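Local coordinates for p800 reaction center core protein (Heliobacterium modesticaldum, PDB 5V8K) that forms the homodimeric core of a photosynthetic reaction center, holding bacteriochlorophylls g and g' and binding a [4Fe-4S] cluster, at residues A[340-345]-A[354-359]; A[358-363]-A[475-480]. All coordinates share one frame; numbering follows the deposited sequence.

Contact 1: residues A[340-345]-A[354-359]; sequences TIADIH and AHMTYI. With GBF (Bacteriochlorophyll g), chain X.
One wall of a bacteriochlorophyll g pocket is built where the last turn of helix 311-344, through Ile341, Ala342 and Asp343, meets Met356 and Tyr358 of the loop that doubles back past it. Met356 is wedged between helix and pigment. Its CB rests on Ala342 CB at 3.8 Å and its SD on Ile341 CG2 at 3.5 Å, the two longer side chains crossing at a slant. A bend at the sulfur (chi3 59°) then carries CE over the macrocycle near ring D, 3.8 Å from C1D. Ile359 CD1 covers the same face at ring B, 3.7 Å from C1B, while Ile341 CD1 reaches the ring C substituent at CAC. Between these apolar contacts the backbone adds a polar one: Thr357 N donates to O1D of the pigment's ester at 2.9 Å in a nearly straight bond.

Farther along, Tyr358 OH donates to Asp343 OD2 at 2.9 Å on the syn side of the carboxylate, which lies by the CE1 edge of the ring with its plane turned 51° from it. Ser466 OG also bonds to OD2 and Ala471 N to OD1, which leaves the buried carboxylate held through both oxygens; Trp463 NE1 bonds to the tyrosine hydroxyl. At the helix terminus Ile341 O accepts from both N and ND1 of His345; the ND1 bond, 3.0 Å long, lies in the imidazole plane and uses a carbonyl lone pair. NE2 bonds to His520 of the second subunit, fixing the ring's rotation at the dimer interface. The whole is a helix end and returning loop lining a bacteriochlorophyll g site in a core of the PsaA/PsaB family.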
loop_
_atom_site.group_PDB
_atom_site.type_symbol
_atom_site.label_atom_id
_atom_site.label_comp_id
_atom_site.label_asym_id
_atom_site.label_seq_id
_atom_site.Cartn_x
_atom_site.Cartn_y
_atom_site.Cartn_z
ATOM N N THR A 340 9.836 -13.266 15.342
ATOM C CA THR A 340 9.112 -12.011 15.537
ATOM C C THR A 340 8.038 -12.182 16.595
ATOM O O THR A 340 7.895 -11.344 17.491
ATOM C CB THR A 340 8.477 -11.548 14.214
ATOM O OG1 THR A 340 9.490 -11.199 13.276
ATOM C CG2 THR A 340 7.569 -10.329 14.366
ATOM N N ILE A 341 7.265 -13.270 16.480
ATOM C CA ILE A 341 6.208 -13.587 17.438
ATOM C C ILE A 341 6.799 -13.751 18.829
ATOM O O ILE A 341 6.223 -13.295 19.813
ATOM C CB ILE A 341 5.439 -14.842 16.985
ATOM C CG1 ILE A 341 4.556 -14.475 15.797
ATOM C CG2 ILE A 341 4.570 -15.436 18.091
ATOM C CD1 ILE A 341 3.945 -15.713 15.163
ATOM N N ALA A 342 7.961 -14.406 18.918
ATOM C CA ALA A 342 8.692 -14.562 20.169
ATOM C C ALA A 342 9.135 -13.207 20.760
ATOM O O ALA A 342 8.929 -12.952 21.948
ATOM C CB ALA A 342 9.902 -15.486 19.927
ATOM N N ASP A 343 9.766 -12.341 19.949
ATOM C CA ASP A 343 10.172 -11.008 20.405
ATOM C C ASP A 343 8.968 -10.171 20.842
ATOM O O ASP A 343 9.046 -9.423 21.815
ATOM C CB ASP A 343 10.944 -10.283 19.292
ATOM C CG ASP A 343 12.401 -10.687 19.200
ATOM O OD1 ASP A 343 13.016 -10.954 20.261
ATOM O OD2 ASP A 343 12.932 -10.758 18.052
ATOM N N ILE A 344 7.868 -10.235 20.098
ATOM C CA ILE A 344 6.701 -9.420 20.396
ATOM C C ILE A 344 6.149 -9.766 21.770
ATOM O O ILE A 344 5.852 -8.874 22.572
ATOM C CB ILE A 344 5.632 -9.592 19.308
ATOM C CG1 ILE A 344 6.002 -8.799 18.027
ATOM C CG2 ILE A 344 4.243 -9.118 19.788
ATOM C CD1 ILE A 344 5.093 -9.156 16.825
ATOM N N HIS A 345 6.015 -11.078 22.065
ATOM C CA HIS A 345 5.270 -11.565 23.213
ATOM C C HIS A 345 6.168 -11.928 24.383
ATOM O O HIS A 345 5.705 -12.581 25.323
ATOM C CB HIS A 345 4.397 -12.774 22.815
ATOM C CG HIS A 345 3.298 -12.430 21.863
ATOM N ND1 HIS A 345 3.454 -12.497 20.498
ATOM C CD2 HIS A 345 2.037 -11.992 22.073
ATOM C CE1 HIS A 345 2.334 -12.118 19.902
ATOM N NE2 HIS A 345 1.463 -11.791 20.836
ATOM N N ALA A 354 3.800 -17.561 25.009
ATOM C CA ALA A 354 4.764 -17.348 26.072
ATOM C C ALA A 354 5.926 -18.333 25.996
ATOM O O ALA A 354 5.770 -19.490 25.595
ATOM C CB ALA A 354 4.092 -17.475 27.433
ATOM N N HIS A 355 7.105 -17.844 26.365
ATOM C CA HIS A 355 8.301 -18.673 26.473
ATOM C C HIS A 355 8.591 -19.437 25.181
ATOM O O HIS A 355 8.803 -20.644 25.174
ATOM C CB HIS A 355 8.154 -19.597 27.674
ATOM C CG HIS A 355 7.853 -18.847 28.935
ATOM N ND1 HIS A 355 6.691 -19.026 29.657
ATOM C CD2 HIS A 355 8.544 -17.870 29.568
ATOM C CE1 HIS A 355 6.692 -18.208 30.694
ATOM N NE2 HIS A 355 7.807 -17.500 30.667
ATOM N N MET A 356 8.588 -18.716 24.061
ATOM C CA MET A 356 9.036 -19.315 22.822
ATOM C C MET A 356 10.563 -19.339 22.771
ATOM O O MET A 356 11.246 -18.510 23.373
ATOM C CB MET A 356 8.448 -18.550 21.668
ATOM C CG MET A 356 6.917 -18.613 21.637
ATOM S SD MET A 356 6.293 -17.521 20.361
ATOM C CE MET A 356 7.092 -18.209 18.914
ATOM N N THR A 357 11.100 -20.353 22.113
ATOM C CA THR A 357 12.529 -20.405 21.837
ATOM C C THR A 357 12.851 -19.577 20.602
ATOM O O THR A 357 12.088 -19.559 19.635
ATOM C CB THR A 357 12.968 -21.860 21.638
ATOM O OG1 THR A 357 12.809 -22.555 22.880
ATOM C CG2 THR A 357 14.420 -21.933 21.253
ATOM N N TYR A 358 13.987 -18.879 20.656
ATOM C CA TYR A 358 14.519 -18.166 19.501
ATOM C C TYR A 358 15.203 -19.146 18.562
ATOM O O TYR A 358 15.960 -20.014 19.013
ATOM C CB TYR A 358 15.537 -17.111 19.922
ATOM C CG TYR A 358 15.446 -15.817 19.126
ATOM C CD1 TYR A 358 14.437 -14.911 19.382
ATOM C CD2 TYR A 358 16.373 -15.498 18.141
ATOM C CE1 TYR A 358 14.349 -13.718 18.697
ATOM C CE2 TYR A 358 16.293 -14.293 17.446
ATOM C CZ TYR A 358 15.278 -13.419 17.730
ATOM O OH TYR A 358 15.177 -12.237 17.056
ATOM N N ILE A 359 14.906 -19.047 17.272
ATOM C CA ILE A 359 15.588 -19.877 16.289
ATOM C C ILE A 359 16.914 -19.211 15.959
ATOM O O ILE A 359 16.957 -18.063 15.502
ATOM C CB ILE A 359 14.735 -20.085 15.030
ATOM C CG1 ILE A 359 13.461 -20.842 15.397
ATOM C CG2 ILE A 359 15.537 -20.860 14.001
ATOM C CD1 ILE A 359 12.469 -20.897 14.301
HETATM MG MG GBF X . 7.485 -21.889 15.577
HETATM C CHA GBF X . 7.535 -23.198 18.819
HETATM C CHB GBF X . 10.102 -23.771 14.849
HETATM C CHC GBF X . 6.849 -21.001 12.328
HETATM C CHD GBF X . 4.396 -20.282 16.519
HETATM N NA GBF X . 8.523 -23.268 16.584
HETATM C C1A GBF X . 8.535 -23.689 17.844
HETATM C C2A GBF X . 9.574 -24.668 18.336
HETATM C C3A GBF X . 10.510 -24.581 17.145
HETATM C C4A GBF X . 9.658 -23.833 16.135
HETATM C CMA GBF X . 11.804 -23.825 17.496
HETATM C CAA GBF X . 9.150 -26.142 18.629
HETATM C CBA GBF X . 8.249 -26.688 17.539
HETATM C CGA GBF X . 7.855 -28.129 17.816
HETATM O O1A GBF X . 8.205 -28.704 18.842
HETATM O O2A GBF X . 6.967 -28.811 16.876
HETATM N NB GBF X . 8.416 -22.295 13.821
HETATM C C1B GBF X . 9.492 -23.077 13.682
HETATM C C2B GBF X . 9.877 -23.048 12.332
HETATM C C3B GBF X . 8.948 -22.284 11.644
HETATM C C4B GBF X . 8.021 -21.862 12.612
HETATM C CMB GBF X . 11.090 -23.724 11.761
HETATM C CAB GBF X . 8.945 -21.964 10.192
HETATM C CBB GBF X . 9.880 -22.192 9.273
HETATM N NC GBF X . 5.975 -20.853 14.672
HETATM C C1C GBF X . 5.873 -20.594 13.369
HETATM C C2C GBF X . 4.781 -19.811 12.750
HETATM C C3C GBF X . 4.162 -19.716 14.081
HETATM C C4C GBF X . 4.862 -20.261 15.131
HETATM C CMC GBF X . 5.381 -18.464 12.286
HETATM C CAC GBF X . 2.883 -19.008 14.353
HETATM C CBC GBF X . 2.103 -18.376 13.228
HETATM N ND GBF X . 6.184 -21.789 17.104
HETATM C C1D GBF X . 5.133 -21.094 17.511
HETATM C C2D GBF X . 4.668 -21.081 19.056
HETATM C C3D GBF X . 5.702 -21.946 19.354
HETATM C C4D GBF X . 6.555 -22.368 18.306
HETATM C CMD GBF X . 3.587 -20.447 19.882
HETATM C CAD GBF X . 6.029 -22.752 20.560
HETATM O OBD GBF X . 5.788 -22.565 21.798
HETATM C CBD GBF X . 7.248 -23.538 20.241
HETATM C CGD GBF X . 8.415 -23.200 21.110
HETATM O O1D GBF X . 9.093 -22.186 20.987
HETATM O O2D GBF X . 8.803 -24.125 22.125
HETATM C CED GBF X . 9.679 -23.649 23.139
#

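Contact 2: residues A[358-363]-A[475-480]; sequences YINIGT and NDIYQA. With GBF (Bacteriochlorophyll g), chain Z.
Ile477, in the first turn of helix 475-488, meets Tyr358 and Asn360 of the extended loop 358-363. The helix starts at Asn475, whose O takes Gln479 N at 2.9 Å, and Asp476 O likewise accepts from Ala480 N, so that Ile477 is carried on a regular turn. Its CD1 presses on Tyr358 CB at 3.7 Å and reaches the near part of the ring, 4.0 Å from CD2. Its CG2 lies 4.1 Å from Asn360 OD1, and CG1 lies equally far from ND2: the amide, swung out with CG opposite the backbone N (chi1 -175°), runs alongside the isoleucine in the reverse direction. With an alanine in place of Ile477, Tyr358 CB would probably lose the methyl that packs on it, a gap opening there, and the Asn360 amide would be likely to turn more freely. Next along the helix, the end of the Tyr478 side chain leads off from the loop, its OH bonding to Leu497 O. At the far end of the loop, Thr363 CG2 lies 3.7 Å from O1D of a second bacteriochlorophyll g. Helix and loop thus meet by van der Waals packing around one branched side chain, partly open to solvent, and not by directed polar bonds.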
loop_
_atom_site.group_PDB
_atom_site.type_symbol
_atom_site.label_atom_id
_atom_site.label_comp_id
_atom_site.label_asym_id
_atom_site.label_seq_id
_atom_site.Cartn_x
_atom_site.Cartn_y
_atom_site.Cartn_z
ATOM N N TYR A 358 13.987 -18.879 20.656
ATOM C CA TYR A 358 14.519 -18.166 19.501
ATOM C C TYR A 358 15.203 -19.146 18.562
ATOM O O TYR A 358 15.960 -20.014 19.013
ATOM C CB TYR A 358 15.537 -17.111 19.922
ATOM C CG TYR A 358 15.446 -15.817 19.126
ATOM C CD1 TYR A 358 14.437 -14.911 19.382
ATOM C CD2 TYR A 358 16.373 -15.498 18.141
ATOM C CE1 TYR A 358 14.349 -13.718 18.697
ATOM C CE2 TYR A 358 16.293 -14.293 17.446
ATOM C CZ TYR A 358 15.278 -13.419 17.730
ATOM O OH TYR A 358 15.177 -12.237 17.056
ATOM N N ILE A 359 14.906 -19.047 17.272
ATOM C CA ILE A 359 15.588 -19.877 16.289
ATOM C C ILE A 359 16.914 -19.211 15.959
ATOM O O ILE A 359 16.957 -18.063 15.502
ATOM C CB ILE A 359 14.735 -20.085 15.030
ATOM C CG1 ILE A 359 13.461 -20.842 15.397
ATOM C CG2 ILE A 359 15.537 -20.860 14.001
ATOM C CD1 ILE A 359 12.469 -20.897 14.301
ATOM N N ASN A 360 17.997 -19.937 16.170
ATOM C CA ASN A 360 19.350 -19.410 16.089
ATOM C C ASN A 360 20.190 -20.352 15.250
ATOM O O ASN A 360 20.569 -21.423 15.717
ATOM C CB ASN A 360 19.971 -19.263 17.473
ATOM C CG ASN A 360 21.318 -18.613 17.419
ATOM O OD1 ASN A 360 21.647 -17.952 16.444
ATOM N ND2 ASN A 360 22.104 -18.781 18.470
ATOM N N ILE A 361 20.495 -19.930 14.040
ATOM C CA ILE A 361 21.268 -20.682 13.062
ATOM C C ILE A 361 22.357 -19.762 12.523
ATOM O O ILE A 361 22.075 -18.611 12.188
ATOM C CB ILE A 361 20.376 -21.150 11.890
ATOM C CG1 ILE A 361 19.174 -21.960 12.392
ATOM C CG2 ILE A 361 21.198 -21.960 10.924
ATOM C CD1 ILE A 361 18.199 -22.351 11.280
ATOM N N GLY A 362 23.569 -20.291 12.361
ATOM C CA GLY A 362 24.668 -19.557 11.766
ATOM C C GLY A 362 24.756 -19.743 10.262
ATOM O O GLY A 362 23.829 -20.223 9.610
ATOM N N THR A 363 25.929 -19.379 9.719
ATOM C CA THR A 363 26.209 -19.409 8.282
ATOM C C THR A 363 27.533 -20.133 8.027
ATOM O O THR A 363 28.486 -19.557 7.492
ATOM C CB THR A 363 26.249 -17.988 7.728
ATOM O OG1 THR A 363 27.303 -17.237 8.358
ATOM C CG2 THR A 363 24.907 -17.284 7.978
ATOM N N ASN A 475 18.705 -11.467 24.511
ATOM C CA ASN A 475 19.793 -10.507 24.360
ATOM C C ASN A 475 21.137 -11.185 24.156
ATOM O O ASN A 475 21.984 -10.672 23.425
ATOM C CB ASN A 475 19.848 -9.593 25.579
ATOM C CG ASN A 475 20.847 -8.467 25.410
ATOM O OD1 ASN A 475 21.861 -8.420 26.092
ATOM N ND2 ASN A 475 20.594 -7.603 24.449
ATOM N N ASP A 476 21.340 -12.343 24.762
ATOM C CA ASP A 476 22.606 -13.052 24.608
ATOM C C ASP A 476 22.891 -13.382 23.152
ATOM O O ASP A 476 24.050 -13.356 22.717
ATOM C CB ASP A 476 22.597 -14.333 25.470
ATOM C CG ASP A 476 21.378 -15.243 25.197
ATOM O OD1 ASP A 476 20.261 -14.744 24.892
ATOM O OD2 ASP A 476 21.532 -16.488 25.303
ATOM N N ILE A 477 21.842 -13.690 22.378
ATOM C CA ILE A 477 22.023 -14.060 20.981
ATOM C C ILE A 477 22.439 -12.838 20.175
ATOM O O ILE A 477 23.320 -12.906 19.306
ATOM C CB ILE A 477 20.728 -14.686 20.435
ATOM C CG1 ILE A 477 20.486 -16.043 21.099
ATOM C CG2 ILE A 477 20.786 -14.849 18.925
ATOM C CD1 ILE A 477 19.046 -16.561 20.923
ATOM N N TYR A 478 21.791 -11.709 20.438
ATOM C CA TYR A 478 22.188 -10.444 19.827
ATOM C C TYR A 478 23.642 -10.096 20.154
ATOM O O TYR A 478 24.418 -9.750 19.259
ATOM C CB TYR A 478 21.259 -9.328 20.286
ATOM C CG TYR A 478 21.782 -7.991 19.894
ATOM C CD1 TYR A 478 21.922 -7.639 18.565
ATOM C CD2 TYR A 478 22.203 -7.099 20.853
ATOM C CE1 TYR A 478 22.452 -6.387 18.208
ATOM C CE2 TYR A 478 22.698 -5.866 20.515
ATOM C CZ TYR A 478 22.826 -5.518 19.190
ATOM O OH TYR A 478 23.349 -4.290 18.854
ATOM N N GLN A 479 24.039 -10.206 21.432
ATOM C CA GLN A 479 25.383 -9.788 21.843
ATOM C C GLN A 479 26.458 -10.662 21.217
ATOM O O GLN A 479 27.510 -10.165 20.814
ATOM C CB GLN A 479 25.516 -9.811 23.361
ATOM C CG GLN A 479 24.630 -8.813 24.096
ATOM C CD GLN A 479 25.040 -7.371 23.845
ATOM O OE1 GLN A 479 26.209 -7.088 23.545
ATOM N NE2 GLN A 479 24.078 -6.446 23.963
ATOM N N ALA A 480 26.220 -11.967 21.122
ATOM C CA ALA A 480 27.199 -12.828 20.465
ATOM C C ALA A 480 27.312 -12.469 18.992
ATOM O O ALA A 480 28.413 -12.452 18.433
ATOM C CB ALA A 480 26.825 -14.305 20.632
HETATM MG MG GBF Z . 21.161 -21.991 1.637
HETATM C CHA GBF Z . 24.078 -20.443 2.710
HETATM C CHB GBF Z . 20.942 -19.979 -0.930
HETATM C CHC GBF Z . 18.597 -24.061 0.548
HETATM C CHD GBF Z . 21.706 -24.341 4.315
HETATM N NA GBF Z . 22.260 -20.507 1.021
HETATM C C1A GBF Z . 23.443 -20.007 1.414
HETATM C C2A GBF Z . 23.771 -18.647 0.895
HETATM C C3A GBF Z . 22.938 -18.692 -0.372
HETATM C C4A GBF Z . 21.966 -19.785 -0.063
HETATM C CMA GBF Z . 22.262 -17.338 -0.614
HETATM C CAA GBF Z . 25.244 -18.319 0.601
HETATM C CBA GBF Z . 25.933 -19.468 -0.133
HETATM C CGA GBF Z . 27.427 -19.239 -0.156
HETATM O O1A GBF Z . 28.042 -18.880 0.835
HETATM O O2A GBF Z . 28.185 -19.710 -1.297
HETATM N NB GBF Z . 19.910 -21.981 0.031
HETATM C C1B GBF Z . 19.963 -21.087 -0.963
HETATM C C2B GBF Z . 19.019 -21.404 -1.924
HETATM C C3B GBF Z . 18.390 -22.570 -1.477
HETATM C C4B GBF Z . 18.977 -22.885 -0.249
HETATM C CMB GBF Z . 18.813 -20.602 -3.185
HETATM C CAB GBF Z . 17.320 -23.377 -2.110
HETATM C CBB GBF Z . 16.842 -23.254 -3.319
HETATM N NC GBF Z . 20.390 -23.763 2.275
HETATM C C1C GBF Z . 19.361 -24.424 1.757
HETATM C C2C GBF Z . 18.749 -25.637 2.346
HETATM C C3C GBF Z . 19.763 -25.617 3.387
HETATM C C4C GBF Z . 20.639 -24.554 3.345
HETATM C CMC GBF Z . 17.400 -25.197 2.880
HETATM C CAC GBF Z . 19.820 -26.633 4.469
HETATM C CBC GBF Z . 18.860 -27.802 4.530
HETATM N ND GBF Z . 22.501 -22.442 3.065
HETATM C C1D GBF Z . 22.624 -23.232 4.125
HETATM C C2D GBF Z . 23.755 -23.016 5.241
HETATM C C3D GBF Z . 24.186 -21.892 4.530
HETATM C C4D GBF Z . 23.523 -21.563 3.318
HETATM C CMD GBF Z . 24.126 -23.711 6.512
HETATM C CAD GBF Z . 25.192 -20.832 4.738
HETATM O OBD GBF Z . 26.186 -20.680 5.529
HETATM C CBD GBF Z . 25.126 -19.884 3.591
HETATM C CGD GBF Z . 24.741 -18.519 4.059
HETATM O O1D GBF Z . 23.712 -18.283 4.662
HETATM O O2D GBF Z . 25.619 -17.421 3.826
HETATM C CED GBF Z . 25.260 -16.185 4.448
HETATM C C1 GBF Z . 29.599 -19.820 -1.186
HETATM C C2 GBF Z . 30.260 -19.781 -2.550
HETATM C C3 GBF Z . 30.431 -20.881 -3.298
HETATM C C4 GBF Z . 29.969 -22.233 -2.844
HETATM C C5 GBF Z . 31.096 -20.752 -4.642
#

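How the contacts relate
Both contacts use the connection between helix 311-344 and helix 364-370, and their centres lie 13 Å apart. Tyr358 and Ile359 belong to both: contact 1 ties the loop back to the helix it has just left, and contact 2 packs its continuation against helix 475-488, more than a hundred residues later. Tyr474, just before that helix, bonds to Met356 O and meets the Tyr358 ring, bridging the two places. Contact 1 is buried and reaches the second subunit; contact 2 is partly exposed and touches no other protein chain. A single loop thus passes from one bacteriochlorophyll g site, beside the dimer interface, to another at Thr363.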